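Local coordinates for protein methylglyoxal reductase (NADPH-dependent) (Candida albicans SC5314, PDB 6KWS) that probably reduces methylglyoxal at the expense of NADPH, as an oxidoreductase of the dihydroflavonol-4-reductase subfamily, at residues H40-F45 and F203-I207; A75-L81 and I118-T124; I143-W148 and Q259-L263; R267-S272 and S298-E302; I276-F281 and L323-Y328. The protein carries 1 engineered substitution. All coordinates share one frame. Residues are numbered along the deposited sequence.

Contact 1. Residues H40-F45 and F203-I207; sequences HLLKLF and FGSEI
The last turn of helix 35-44 faces the loop between strand 196-198 and helix 216-222, in which Gly204 to Glu206 form a single 3-10 turn held by a bond from Glu206 N to Phe203 O (3.2 Å). The backbones stay apart: the nearest CA atoms, those of Leu44 and Phe203, are 7.7 Å apart, so side chains bridge the gap. The polar link is a His-carboxylate pair. With chi1 in t, His40 sends its ring across, and NE2 donates to OE1 of Glu206 at 3.0 Å and weakly to OE2 of Glu206 at 3.4 Å. OE1 lies at the ring edge, near its plane; OE2 also takes a weak bond from Gln15 NE2 of helix 12-23. The backbone O of His40 is used within the helix, by Leu44 N (3.0 Å). The rest is apolar. Leu44 (m, t) lays CB over the face of the Phe203 ring, 3.9 Å from its centroid, while its CD1 meets CD2 of Phe203 at 3.8 Å. The edge of Phe203 in turn points at the face of Phe45 in a T-shaped stack, centroids 5.1 Å apart and planes at 90°. The side chain of His40 lies about 5 Å from that of Thr10, which binds NADPH in another structure of this protein, so this surface contact borders the cofactor site, empty here, of a Rossmann-type fold.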
# COMPACT_ATOMS: atom_id res chain seq x y z
N HIS A 40 18.54 1.44 11.55
CA HIS A 40 17.76 0.23 11.74
C HIS A 40 17.59 -0.52 10.43
O HIS A 40 17.81 -1.73 10.35
CB HIS A 40 16.40 0.58 12.32
CG HIS A 40 15.55 -0.61 12.60
ND1 HIS A 40 15.98 -1.65 13.39
CD2 HIS A 40 14.32 -0.95 12.16
CE1 HIS A 40 15.05 -2.57 13.44
NE2 HIS A 40 14.03 -2.17 12.71
N LEU A 41 17.20 0.20 9.38
CA LEU A 41 16.97 -0.43 8.09
C LEU A 41 18.24 -1.09 7.58
O LEU A 41 18.21 -2.24 7.13
CB LEU A 41 16.46 0.60 7.10
CG LEU A 41 16.05 0.03 5.75
CD1 LEU A 41 14.75 -0.75 5.90
CD2 LEU A 41 15.91 1.17 4.75
N LEU A 42 19.38 -0.39 7.66
CA LEU A 42 20.59 -1.01 7.14
C LEU A 42 20.98 -2.24 7.95
O LEU A 42 21.55 -3.18 7.39
CB LEU A 42 21.74 -0.01 7.06
CG LEU A 42 21.55 1.33 6.34
CD1 LEU A 42 22.90 1.89 5.95
CD2 LEU A 42 20.64 1.28 5.11
N LYS A 43 20.64 -2.28 9.24
CA LYS A 43 21.01 -3.45 10.04
C LYS A 43 20.13 -4.67 9.73
O LYS A 43 20.63 -5.80 9.67
CB LYS A 43 20.93 -3.11 11.53
CG LYS A 43 22.01 -2.18 12.01
CD LYS A 43 22.14 -2.32 13.50
CE LYS A 43 22.00 -0.98 14.19
NZ LYS A 43 22.75 -1.01 15.47
N LEU A 44 18.82 -4.47 9.57
CA LEU A 44 17.95 -5.57 9.15
C LEU A 44 18.53 -6.29 7.94
O LEU A 44 18.52 -7.53 7.89
CB LEU A 44 16.55 -5.04 8.83
CG LEU A 44 15.75 -4.64 10.07
CD1 LEU A 44 14.42 -3.96 9.71
CD2 LEU A 44 15.52 -5.85 10.98
N PHE A 45 19.05 -5.55 6.97
CA PHE A 45 19.60 -6.16 5.77
C PHE A 45 21.09 -6.44 5.89
O PHE A 45 21.71 -6.86 4.91
CB PHE A 45 19.33 -5.26 4.55
CG PHE A 45 17.88 -5.27 4.11
CD1 PHE A 45 17.39 -6.28 3.30
CD2 PHE A 45 17.02 -4.26 4.51
CE1 PHE A 45 16.06 -6.29 2.90
CE2 PHE A 45 15.69 -4.27 4.12
CZ PHE A 45 15.21 -5.28 3.32
N PHE A 203 10.28 -8.60 8.27
CA PHE A 203 11.10 -9.04 9.38
C PHE A 203 10.21 -9.28 10.59
O PHE A 203 9.36 -8.44 10.92
CB PHE A 203 12.18 -7.99 9.66
CG PHE A 203 13.15 -7.81 8.52
CD1 PHE A 203 14.20 -8.71 8.33
CD2 PHE A 203 12.98 -6.79 7.59
CE1 PHE A 203 15.09 -8.56 7.26
CE2 PHE A 203 13.85 -6.65 6.51
CZ PHE A 203 14.91 -7.53 6.35
N GLY A 204 10.37 -10.45 11.21
CA GLY A 204 9.64 -10.75 12.43
C GLY A 204 9.97 -9.83 13.57
O GLY A 204 9.15 -9.67 14.49
N SER A 205 11.15 -9.21 13.54
CA SER A 205 11.53 -8.24 14.57
C SER A 205 10.46 -7.17 14.75
O SER A 205 10.16 -6.77 15.88
CB SER A 205 12.86 -7.59 14.18
OG SER A 205 13.73 -8.53 13.56
N GLU A 206 9.86 -6.74 13.64
CA GLU A 206 9.04 -5.53 13.60
C GLU A 206 7.69 -5.68 14.32
O GLU A 206 7.02 -4.65 14.54
CB GLU A 206 8.81 -5.14 12.14
CG GLU A 206 10.09 -4.89 11.31
CD GLU A 206 10.98 -3.78 11.90
OE1 GLU A 206 11.76 -4.09 12.83
OE2 GLU A 206 10.89 -2.61 11.45
N ILE A 207 7.29 -6.89 14.71
CA ILE A 207 5.93 -7.09 15.21
C ILE A 207 5.80 -6.48 16.59
O ILE A 207 6.58 -6.75 17.51
CB ILE A 207 5.52 -8.56 15.21
CG1 ILE A 207 5.19 -9.00 13.79
CG2 ILE A 207 4.27 -8.76 16.02
CD1 ILE A 207 6.35 -9.57 13.06

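Contact 2. Residues A75-L81 and I118-T124; sequences AKVFLHL and IEKVVIT
Parallel strands 75-80 and 120-124 of the Rossmann-fold sheet pair side by side; along the chain a beta-alpha-beta crossover through helix 92-114 connects them. Their axes run 4.7 Å apart at 7°, in the register Val77-Lys120, Phe78-Val121, Leu79-Val122 and His80-Ile123. The ladder runs from Lys76 O, which accepts from both Glu119 N (2.8 Å) and Lys120 N (3.3 Å), through Phe78 N to Lys120 O (3.0 Å), Val122 N to Phe78 O (3.0 Å) and His80 N to Val122 O (2.6 Å), to Thr124 N on His80 O (3.2 Å). On the face of Phe78 and His80, Ile118 (m, m) pushes CD1 into the hollow between Ala75 CB (3.7 Å) and Phe78 CB (4.2 Å). Ile123 CG1 abuts His80 CB at 3.9 Å; the imidazole ND1 is hydrogen-bonded to Ser7 of strand 3-7. On the other face Leu79 (m, t) leans across the groove until CD2 is 3.5 Å from Val122 CB, with helix 12-23 and Phe251 packed on Leu79. Leu81, which lines the NADPH site (empty in this model), follows the strand. Thr124 OG1 is hydrogen-bonded to His247; Leu81 CD2 makes an unusually close van der Waals contact with Thr124 OG1, at 3.0 Å.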
# COMPACT_ATOMS: atom_id res chain seq x y z
N ALA A 75 20.09 8.76 -10.06
CA ALA A 75 18.85 8.03 -9.86
C ALA A 75 17.97 8.10 -11.11
O ALA A 75 17.70 9.18 -11.64
CB ALA A 75 18.10 8.59 -8.65
N LYS A 76 17.52 6.94 -11.58
CA LYS A 76 16.63 6.84 -12.73
C LYS A 76 15.17 6.63 -12.35
O LYS A 76 14.29 6.95 -13.15
CB LYS A 76 17.08 5.70 -13.64
CG LYS A 76 18.52 5.84 -14.12
CD LYS A 76 18.55 6.18 -15.60
CE LYS A 76 19.95 6.59 -16.07
NZ LYS A 76 20.57 5.55 -16.94
N VAL A 77 14.91 6.08 -11.17
CA VAL A 77 13.57 5.71 -10.75
C VAL A 77 13.31 6.32 -9.39
O VAL A 77 14.18 6.29 -8.51
CB VAL A 77 13.39 4.18 -10.68
CG1 VAL A 77 12.03 3.85 -10.11
CG2 VAL A 77 13.53 3.56 -12.04
N PHE A 78 12.12 6.87 -9.20
CA PHE A 78 11.68 7.34 -7.89
C PHE A 78 10.41 6.59 -7.50
O PHE A 78 9.33 6.84 -8.07
CB PHE A 78 11.45 8.85 -7.89
CG PHE A 78 11.19 9.44 -6.52
CD1 PHE A 78 9.96 9.28 -5.90
CD2 PHE A 78 12.16 10.19 -5.88
CE1 PHE A 78 9.72 9.84 -4.66
CE2 PHE A 78 11.92 10.76 -4.64
CZ PHE A 78 10.70 10.58 -4.03
N LEU A 79 10.52 5.68 -6.53
CA LEU A 79 9.38 4.96 -5.96
C LEU A 79 8.89 5.72 -4.73
O LEU A 79 9.58 5.75 -3.71
CB LEU A 79 9.77 3.54 -5.58
CG LEU A 79 10.33 2.67 -6.69
CD1 LEU A 79 10.62 1.29 -6.14
CD2 LEU A 79 9.35 2.59 -7.81
N HIS A 80 7.71 6.30 -4.82
CA HIS A 80 7.17 7.13 -3.74
C HIS A 80 6.22 6.26 -2.92
O HIS A 80 5.11 5.95 -3.36
CB HIS A 80 6.49 8.36 -4.33
CG HIS A 80 5.95 9.31 -3.31
ND1 HIS A 80 6.60 9.57 -2.12
CD2 HIS A 80 4.83 10.06 -3.30
CE1 HIS A 80 5.90 10.45 -1.43
NE2 HIS A 80 4.82 10.76 -2.12
N LEU A 81 6.65 5.84 -1.74
CA LEU A 81 5.80 5.03 -0.90
C LEU A 81 5.45 5.68 0.43
O LEU A 81 4.57 5.17 1.13
CB LEU A 81 6.45 3.67 -0.62
CG LEU A 81 7.08 2.94 -1.81
CD1 LEU A 81 7.31 1.51 -1.47
CD2 LEU A 81 6.22 3.01 -3.03
N ILE A 118 15.64 11.37 -13.48
CA ILE A 118 14.50 10.55 -13.07
C ILE A 118 13.61 10.34 -14.29
O ILE A 118 13.03 11.30 -14.82
CB ILE A 118 13.71 11.19 -11.92
CG1 ILE A 118 14.51 11.17 -10.61
CG2 ILE A 118 12.40 10.48 -11.74
CD1 ILE A 118 14.87 9.77 -10.14
N GLU A 119 13.50 9.09 -14.75
CA GLU A 119 12.72 8.75 -15.93
C GLU A 119 11.42 8.04 -15.61
O GLU A 119 10.49 8.07 -16.44
CB GLU A 119 13.55 7.88 -16.86
CG GLU A 119 14.78 8.59 -17.38
CD GLU A 119 16.00 7.67 -17.53
OE1 GLU A 119 15.82 6.45 -17.77
OE2 GLU A 119 17.14 8.18 -17.40
N LYS A 120 11.31 7.41 -14.44
CA LYS A 120 10.10 6.70 -14.07
C LYS A 120 9.78 7.04 -12.63
O LYS A 120 10.68 7.15 -11.79
CB LYS A 120 10.25 5.18 -14.29
CG LYS A 120 9.95 4.78 -15.74
CD LYS A 120 10.58 3.45 -16.09
CE LYS A 120 10.48 3.12 -17.58
NZ LYS A 120 9.23 2.37 -17.86
N VAL A 121 8.50 7.24 -12.35
CA VAL A 121 8.01 7.56 -11.02
C VAL A 121 6.86 6.62 -10.71
O VAL A 121 5.92 6.52 -11.51
CB VAL A 121 7.58 9.03 -10.91
CG1 VAL A 121 6.93 9.30 -9.58
CG2 VAL A 121 8.78 9.94 -11.13
N VAL A 122 6.91 5.94 -9.57
CA VAL A 122 5.81 5.09 -9.12
C VAL A 122 5.30 5.59 -7.77
O VAL A 122 6.09 5.78 -6.83
CB VAL A 122 6.24 3.62 -9.05
CG1 VAL A 122 5.02 2.74 -8.73
CG2 VAL A 122 6.91 3.20 -10.35
N ILE A 123 3.99 5.79 -7.67
CA ILE A 123 3.35 6.27 -6.45
C ILE A 123 2.37 5.22 -5.95
O ILE A 123 1.60 4.65 -6.73
CB ILE A 123 2.62 7.61 -6.67
CG1 ILE A 123 3.61 8.71 -7.01
CG2 ILE A 123 1.85 7.99 -5.43
CD1 ILE A 123 2.96 10.03 -7.23
N THR A 124 2.38 4.99 -4.64
CA THR A 124 1.38 4.11 -4.05
C THR A 124 0.10 4.89 -3.86
O THR A 124 0.07 5.87 -3.11
CB THR A 124 1.84 3.57 -2.71
OG1 THR A 124 3.22 3.20 -2.80
CG2 THR A 124 1.01 2.34 -2.35

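Contact 3. Residues I143-W148 and Q259-L263; sequences ITEKDW and QRILL
A type I turn from Thr144 to Asp147 packs against the start of strand 260-269, with Glu145 and Arg260 closest in backbone (CA-CA 6.0 Å). Hydrogen bonds shape the turn itself: Asp147 N to Thr144 O (3.1 Å), Thr144 N to Asp147 OD1 (3.1 Å), and Lys146 N to Thr144 OG1 (3.3 Å), an ST turn. Between the segments, Arg260 (chi1 m, chi2 t) reaches into the turn, where NH1 donates to Glu145 O at 2.8 Å and to Asp147 O at 3.0 Å. Its charge is met by a salt bridge from NE to Glu172 of helix 160-181. By stacking, the guanidinium lies flat on Trp148, planes at 2°, with CZ 3.8 Å from the centroid of the six-membered ring, a cation-pi contact. Apolar packing is lighter, Glu145 CG lying 4.0 Å from Leu262 CB while OE1 of Glu145 bonds to Ser312. A single buried arginine thus donates to two turn carbonyls, pairs with Glu172 and stacks on Trp148, tying the loop to the sheet.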
# COMPACT_ATOMS: atom_id res chain seq x y z
N ILE A 143 -15.86 -3.00 -11.49
CA ILE A 143 -14.93 -1.92 -11.18
C ILE A 143 -13.56 -2.22 -11.76
O ILE A 143 -12.99 -3.29 -11.50
CB ILE A 143 -14.81 -1.68 -9.67
CG1 ILE A 143 -16.18 -1.31 -9.09
CG2 ILE A 143 -13.80 -0.58 -9.42
CD1 ILE A 143 -16.13 -0.96 -7.61
N THR A 144 -13.01 -1.26 -12.52
CA THR A 144 -11.77 -1.38 -13.29
C THR A 144 -10.85 -0.20 -12.99
O THR A 144 -11.20 0.73 -12.26
CB THR A 144 -12.03 -1.44 -14.80
OG1 THR A 144 -12.44 -0.14 -15.25
CG2 THR A 144 -13.10 -2.49 -15.14
N GLU A 145 -9.67 -0.22 -13.61
CA GLU A 145 -8.69 0.84 -13.41
C GLU A 145 -9.19 2.21 -13.88
O GLU A 145 -8.63 3.24 -13.48
CB GLU A 145 -7.40 0.47 -14.15
CG GLU A 145 -6.77 -0.85 -13.72
CD GLU A 145 -7.32 -2.09 -14.46
OE1 GLU A 145 -6.75 -3.20 -14.27
OE2 GLU A 145 -8.31 -1.95 -15.23
N LYS A 146 -10.24 2.26 -14.71
CA LYS A 146 -10.75 3.55 -15.17
C LYS A 146 -11.69 4.20 -14.18
O LYS A 146 -11.88 5.41 -14.26
CB LYS A 146 -11.46 3.40 -16.50
CG LYS A 146 -10.79 2.41 -17.40
CD LYS A 146 -10.53 2.96 -18.76
CE LYS A 146 -10.01 1.85 -19.65
NZ LYS A 146 -9.72 2.29 -21.03
N ASP A 147 -12.29 3.43 -13.28
CA ASP A 147 -13.21 3.98 -12.29
C ASP A 147 -12.48 4.87 -11.29
O ASP A 147 -11.37 4.56 -10.86
CB ASP A 147 -13.95 2.86 -11.57
CG ASP A 147 -15.01 2.20 -12.44
OD1 ASP A 147 -14.68 1.25 -13.21
OD2 ASP A 147 -16.17 2.65 -12.37
N TRP A 148 -13.12 5.97 -10.91
CA TRP A 148 -12.59 6.87 -9.89
C TRP A 148 -13.58 6.97 -8.74
O TRP A 148 -14.80 6.95 -8.95
CB TRP A 148 -12.33 8.27 -10.46
CG TRP A 148 -11.00 8.38 -11.08
CD1 TRP A 148 -10.65 8.03 -12.36
CD2 TRP A 148 -9.81 8.85 -10.45
NE1 TRP A 148 -9.31 8.26 -12.56
CE2 TRP A 148 -8.77 8.77 -11.41
CE3 TRP A 148 -9.51 9.32 -9.17
CZ2 TRP A 148 -7.45 9.15 -11.13
CZ3 TRP A 148 -8.20 9.71 -8.89
CH2 TRP A 148 -7.19 9.63 -9.87
N GLN A 259 -0.00 4.24 -16.40
CA GLN A 259 -1.04 3.30 -16.02
C GLN A 259 -1.38 3.45 -14.54
O GLN A 259 -0.52 3.81 -13.72
CB GLN A 259 -0.62 1.85 -16.29
CG GLN A 259 -0.40 1.53 -17.76
CD GLN A 259 -1.55 1.98 -18.65
OE1 GLN A 259 -2.71 1.74 -18.36
NE2 GLN A 259 -1.21 2.67 -19.73
N ARG A 260 -2.65 3.21 -14.22
CA ARG A 260 -3.11 2.94 -12.86
C ARG A 260 -3.27 1.44 -12.71
O ARG A 260 -4.10 0.84 -13.41
CB ARG A 260 -4.44 3.61 -12.56
CG ARG A 260 -4.47 5.09 -12.66
CD ARG A 260 -5.92 5.48 -12.52
NE ARG A 260 -6.30 5.77 -11.14
CZ ARG A 260 -7.53 5.61 -10.66
NH1 ARG A 260 -8.49 5.13 -11.45
NH2 ARG A 260 -7.80 5.92 -9.40
N ILE A 261 -2.51 0.83 -11.82
CA ILE A 261 -2.51 -0.62 -11.70
C ILE A 261 -3.29 -1.00 -10.45
O ILE A 261 -2.90 -0.65 -9.33
CB ILE A 261 -1.08 -1.18 -11.71
CG1 ILE A 261 -0.45 -0.96 -13.07
CG2 ILE A 261 -1.11 -2.65 -11.55
CD1 ILE A 261 0.90 -0.32 -13.02
N LEU A 262 -4.39 -1.70 -10.65
CA LEU A 262 -5.20 -2.18 -9.53
C LEU A 262 -4.57 -3.44 -8.95
O LEU A 262 -4.26 -4.40 -9.68
CB LEU A 262 -6.63 -2.42 -10.01
CG LEU A 262 -7.82 -2.20 -9.09
CD1 LEU A 262 -9.14 -2.33 -9.89
CD2 LEU A 262 -7.77 -3.21 -7.96
N LEU A 263 -4.35 -3.46 -7.63
CA LEU A 263 -3.78 -4.63 -6.97
C LEU A 263 -4.83 -5.20 -6.05
O LEU A 263 -5.10 -4.66 -4.97
CB LEU A 263 -2.49 -4.31 -6.24
CG LEU A 263 -1.50 -4.90 -7.24
CD1 LEU A 263 -1.13 -3.86 -8.29
CD2 LEU A 263 -0.31 -5.59 -6.63

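Contact 4. Residues R267-S272 and S298-E302; sequences RFTSQS and SVIAE
Ile300, on helix 295-303, is the central residue of this contact, and the end of strand 260-269 provides the surface it meets. Strand residues 267-269 and helix residues 298-302 cross at 126° with axes 8.6 Å apart; the nearest CA atoms are those of Arg267 and Ile300, at 6.9 Å. With chi1 m and chi2 t, Ile300 sets CG2 3.6 Å from Arg267 CB and CG1 3.8 Å from Thr269 CG2, while CD1 passes between them to lie 4.1 Å from Phe268 CA.

Thr269 (chi1 p) turns its methyl to the helix, where CG2 also touches Val299 CG1 at 4.1 Å. Its hydroxyl serves the N-cap of helix 270-280, accepting weakly from Gln271 N at 3.1 Å; Ser272 OG returns the bond by accepting from Thr269 N at 3.1 Å, which completes a capping box. Arg267 contributes the root of its side chain, for the guanidinium leads away to a salt bridge with Glu136 and a bond to Ala305 O.

No hydrogen bond joins the segments, so this is van der Waals packing. Helix 295-303 lies against the junction of strand and helix, while strand 234-239 pairs with strand 260-269 and Phe268, whose CA-to-CB bond points away from helix 295-303, makes an edge-to-face pair with Phe198.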
# COMPACT_ATOMS: atom_id res chain seq x y z
N ARG A 267 -11.65 -11.29 -2.54
CA ARG A 267 -12.59 -10.68 -1.61
C ARG A 267 -12.53 -11.43 -0.28
O ARG A 267 -12.18 -12.62 -0.23
CB ARG A 267 -14.01 -10.71 -2.19
CG ARG A 267 -14.18 -9.86 -3.42
CD ARG A 267 -13.87 -8.40 -3.12
NE ARG A 267 -14.67 -7.50 -3.95
CZ ARG A 267 -14.88 -6.21 -3.67
NH1 ARG A 267 -14.35 -5.66 -2.58
NH2 ARG A 267 -15.63 -5.46 -4.48
N PHE A 268 -12.85 -10.73 0.80
CA PHE A 268 -12.91 -11.38 2.10
C PHE A 268 -14.00 -10.74 2.94
O PHE A 268 -14.36 -9.57 2.74
CB PHE A 268 -11.59 -11.28 2.88
CG PHE A 268 -11.38 -9.94 3.49
CD1 PHE A 268 -10.92 -8.87 2.72
CD2 PHE A 268 -11.68 -9.71 4.82
CE1 PHE A 268 -10.75 -7.60 3.28
CE2 PHE A 268 -11.52 -8.46 5.38
CZ PHE A 268 -11.06 -7.40 4.61
N THR A 269 -14.51 -11.51 3.90
CA THR A 269 -15.14 -10.96 5.09
C THR A 269 -14.39 -11.47 6.32
O THR A 269 -13.52 -12.34 6.22
CB THR A 269 -16.62 -11.33 5.20
OG1 THR A 269 -16.74 -12.62 5.80
CG2 THR A 269 -17.28 -11.32 3.84
N SER A 270 -14.72 -10.92 7.48
CA SER A 270 -14.05 -11.38 8.69
C SER A 270 -14.26 -12.86 8.91
O SER A 270 -13.36 -13.55 9.40
CB SER A 270 -14.53 -10.60 9.91
OG SER A 270 -13.97 -9.31 9.88
N GLN A 271 -15.42 -13.38 8.52
CA GLN A 271 -15.66 -14.81 8.64
C GLN A 271 -14.68 -15.60 7.78
O GLN A 271 -14.27 -16.70 8.16
CB GLN A 271 -17.11 -15.13 8.28
CG GLN A 271 -17.45 -16.59 8.43
CD GLN A 271 -17.56 -17.03 9.89
OE1 GLN A 271 -18.36 -16.49 10.67
NE2 GLN A 271 -16.75 -18.02 10.26
N SER A 272 -14.28 -15.05 6.63
CA SER A 272 -13.27 -15.71 5.82
C SER A 272 -12.01 -15.93 6.62
O SER A 272 -11.41 -17.01 6.57
CB SER A 272 -12.97 -14.88 4.58
OG SER A 272 -14.15 -14.58 3.88
N SER A 298 -21.76 -16.21 0.58
CA SER A 298 -23.01 -15.55 0.22
C SER A 298 -22.94 -14.05 0.42
O SER A 298 -23.51 -13.30 -0.37
CB SER A 298 -24.19 -16.13 1.00
OG SER A 298 -24.29 -17.53 0.78
N VAL A 299 -22.22 -13.59 1.45
CA VAL A 299 -22.13 -12.15 1.69
C VAL A 299 -21.34 -11.46 0.58
O VAL A 299 -21.72 -10.38 0.10
CB VAL A 299 -21.53 -11.87 3.08
CG1 VAL A 299 -21.26 -10.38 3.27
CG2 VAL A 299 -22.47 -12.36 4.16
N ILE A 300 -20.21 -12.05 0.16
CA ILE A 300 -19.43 -11.48 -0.93
C ILE A 300 -20.22 -11.52 -2.23
O ILE A 300 -20.22 -10.56 -3.02
CB ILE A 300 -18.10 -12.23 -1.07
CG1 ILE A 300 -17.19 -11.97 0.14
CG2 ILE A 300 -17.38 -11.88 -2.35
CD1 ILE A 300 -16.18 -13.09 0.36
N ALA A 301 -20.89 -12.64 -2.49
CA ALA A 301 -21.69 -12.75 -3.69
C ALA A 301 -22.82 -11.73 -3.69
O ALA A 301 -23.15 -11.17 -4.74
CB ALA A 301 -22.25 -14.16 -3.81
N GLU A 302 -23.39 -11.44 -2.53
CA GLU A 302 -24.62 -10.67 -2.46
C GLU A 302 -24.41 -9.17 -2.35
O GLU A 302 -25.34 -8.42 -2.66
CB GLU A 302 -25.47 -11.11 -1.26
CG GLU A 302 -26.49 -12.18 -1.59
CD GLU A 302 -26.89 -13.04 -0.39
OE1 GLU A 302 -26.60 -12.65 0.77
OE2 GLU A 302 -27.51 -14.10 -0.63

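Contact 5. Residues I276-F281 and L323-Y328; sequences IINDKF and LEQSVY
This is apolar helix-helix packing in the C-terminal part of the chain, where the end of helix 270-280 crosses the first turns of helix 323-337 steeply, at -77°, with axes 10.3 Å apart. Ile276 (m, t) is the central residue. Its CD1 reaches Leu323 CD1 at 3.5 Å and the backbone CA of Glu324 at 3.6 Å, while CG2 meets Val327 CG1 at 3.7 Å; the CA atoms of Ile276 and Glu324 are 6.3 Å apart. Ile277 CG1 touches Val327 CG1 from the next position, at 4.1 Å. At the helix end, Phe281 leaves helical geometry and brings CZ to 3.4 Å from CD1 of Tyr328 (chi1 t); the rings, with planes at 29° and centroids 5.1 Å apart, are slid past each other and barely overlap. Lys280 lays its aliphatic part alongside, CB 4.0 Å from Tyr328 CD1. Around this crossing, Leu323 and Ser326 rest on Trp237 of strand 234-239, Val327 touches Leu273, and Val331, further along helix 323-337, packs on Ile277 and Phe281.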
# COMPACT_ATOMS: atom_id res chain seq x y z
N ILE A 276 -10.24 -19.55 8.06
CA ILE A 276 -8.87 -19.95 7.73
C ILE A 276 -8.08 -20.23 9.00
O ILE A 276 -7.35 -21.23 9.09
CB ILE A 276 -8.17 -18.88 6.88
CG1 ILE A 276 -8.80 -18.78 5.49
CG2 ILE A 276 -6.70 -19.19 6.78
CD1 ILE A 276 -8.08 -17.81 4.55
N ILE A 277 -8.22 -19.36 10.01
CA ILE A 277 -7.44 -19.50 11.23
C ILE A 277 -7.88 -20.75 11.99
O ILE A 277 -7.04 -21.57 12.40
CB ILE A 277 -7.55 -18.22 12.08
CG1 ILE A 277 -6.95 -17.03 11.30
CG2 ILE A 277 -6.85 -18.38 13.45
CD1 ILE A 277 -7.09 -15.69 12.01
N ASN A 278 -9.20 -20.93 12.15
CA ASN A 278 -9.70 -22.10 12.86
C ASN A 278 -9.27 -23.40 12.18
O ASN A 278 -9.05 -24.41 12.87
CB ASN A 278 -11.21 -22.03 13.02
CG ASN A 278 -11.62 -21.28 14.28
OD1 ASN A 278 -11.10 -21.56 15.36
ND2 ASN A 278 -12.58 -20.36 14.17
N ASP A 279 -9.07 -23.39 10.85
CA ASP A 279 -8.67 -24.61 10.15
C ASP A 279 -7.16 -24.81 10.00
O ASP A 279 -6.72 -25.92 9.70
CB ASP A 279 -9.35 -24.66 8.77
CG ASP A 279 -10.76 -25.31 8.83
OD1 ASP A 279 -10.83 -26.55 9.05
OD2 ASP A 279 -11.79 -24.58 8.67
N LYS A 280 -6.33 -23.80 10.25
CA LYS A 280 -4.90 -24.00 10.08
C LYS A 280 -4.10 -23.90 11.37
O LYS A 280 -2.91 -24.22 11.38
CB LYS A 280 -4.33 -23.00 9.05
CG LYS A 280 -5.05 -23.02 7.72
CD LYS A 280 -4.68 -24.22 6.91
CE LYS A 280 -5.81 -24.60 5.96
NZ LYS A 280 -5.34 -25.45 4.83
N PHE A 281 -4.72 -23.48 12.47
CA PHE A 281 -4.00 -23.31 13.73
C PHE A 281 -4.75 -24.10 14.79
O PHE A 281 -5.55 -23.53 15.57
CB PHE A 281 -3.85 -21.83 14.08
CG PHE A 281 -3.01 -21.07 13.10
CD1 PHE A 281 -1.66 -20.88 13.31
CD2 PHE A 281 -3.58 -20.57 11.94
CE1 PHE A 281 -0.89 -20.18 12.40
CE2 PHE A 281 -2.82 -19.87 11.02
CZ PHE A 281 -1.47 -19.67 11.25
N LEU A 323 -5.79 -16.15 -0.36
CA LEU A 323 -6.17 -15.77 1.00
C LEU A 323 -5.50 -16.66 2.04
O LEU A 323 -4.92 -16.16 3.01
CB LEU A 323 -7.69 -15.83 1.18
CG LEU A 323 -8.39 -14.65 1.87
CD1 LEU A 323 -9.51 -15.14 2.76
CD2 LEU A 323 -7.47 -13.72 2.63
N GLU A 324 -5.57 -17.99 1.85
CA GLU A 324 -5.05 -18.89 2.88
C GLU A 324 -3.55 -18.69 3.09
O GLU A 324 -3.09 -18.61 4.23
CB GLU A 324 -5.37 -20.35 2.54
CG GLU A 324 -4.73 -21.43 3.48
CD GLU A 324 -3.28 -21.80 3.12
OE1 GLU A 324 -2.42 -21.87 4.04
OE2 GLU A 324 -2.99 -22.00 1.90
N GLN A 325 -2.77 -18.62 2.01
CA GLN A 325 -1.34 -18.38 2.18
C GLN A 325 -1.11 -17.07 2.90
O GLN A 325 -0.36 -17.00 3.89
CB GLN A 325 -0.63 -18.38 0.83
CG GLN A 325 -1.05 -19.50 -0.05
CD GLN A 325 -0.36 -19.49 -1.38
OE1 GLN A 325 -0.65 -18.66 -2.25
NE2 GLN A 325 0.57 -20.43 -1.57
N SER A 326 -1.75 -16.01 2.42
CA SER A 326 -1.52 -14.68 2.97
C SER A 326 -1.91 -14.62 4.44
O SER A 326 -1.15 -14.13 5.28
CB SER A 326 -2.30 -13.65 2.15
OG SER A 326 -1.86 -12.33 2.43
N VAL A 327 -3.10 -15.14 4.77
CA VAL A 327 -3.54 -15.13 6.16
C VAL A 327 -2.61 -15.97 7.02
O VAL A 327 -2.20 -15.54 8.11
CB VAL A 327 -4.99 -15.62 6.27
CG1 VAL A 327 -5.36 -15.85 7.73
CG2 VAL A 327 -5.90 -14.60 5.66
N TYR A 328 -2.25 -17.16 6.54
CA TYR A 328 -1.39 -18.08 7.29
C TYR A 328 -0.03 -17.45 7.55
O TYR A 328 0.43 -17.41 8.70
CB TYR A 328 -1.21 -19.39 6.54
CG TYR A 328 -0.33 -20.38 7.26
CD1 TYR A 328 -0.84 -21.19 8.26
CD2 TYR A 328 1.03 -20.50 6.94
CE1 TYR A 328 -0.05 -22.10 8.92
CE2 TYR A 328 1.83 -21.41 7.60
CZ TYR A 328 1.29 -22.20 8.59
OH TYR A 328 2.06 -23.13 9.27

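How the contacts relate
Contact 2 is the most buried, a backbone-bonded strand pair inside the main sheet; contact 1 lies at the surface, and contacts 3, 4 and 5 are partly buried. Surface contact 1 combines a His-carboxylate hydrogen bond with aromatic packing, whereas contact 5 is mainly apolar packing between helices. Contacts 3 and 4 use opposite ends of strand 260-269, yet the first depends on a charged arginine and the second on aliphatic packing without any hydrogen bond. Contacts 4 and 5 share helix 270-280 and touch where Ser272 CB meets Leu323 CD1 at 3.9 Å. Contact 2 is nested along the chain within the loop closed by contact 1; contacts 1 and 3 lie on opposite sides of the chain's centre.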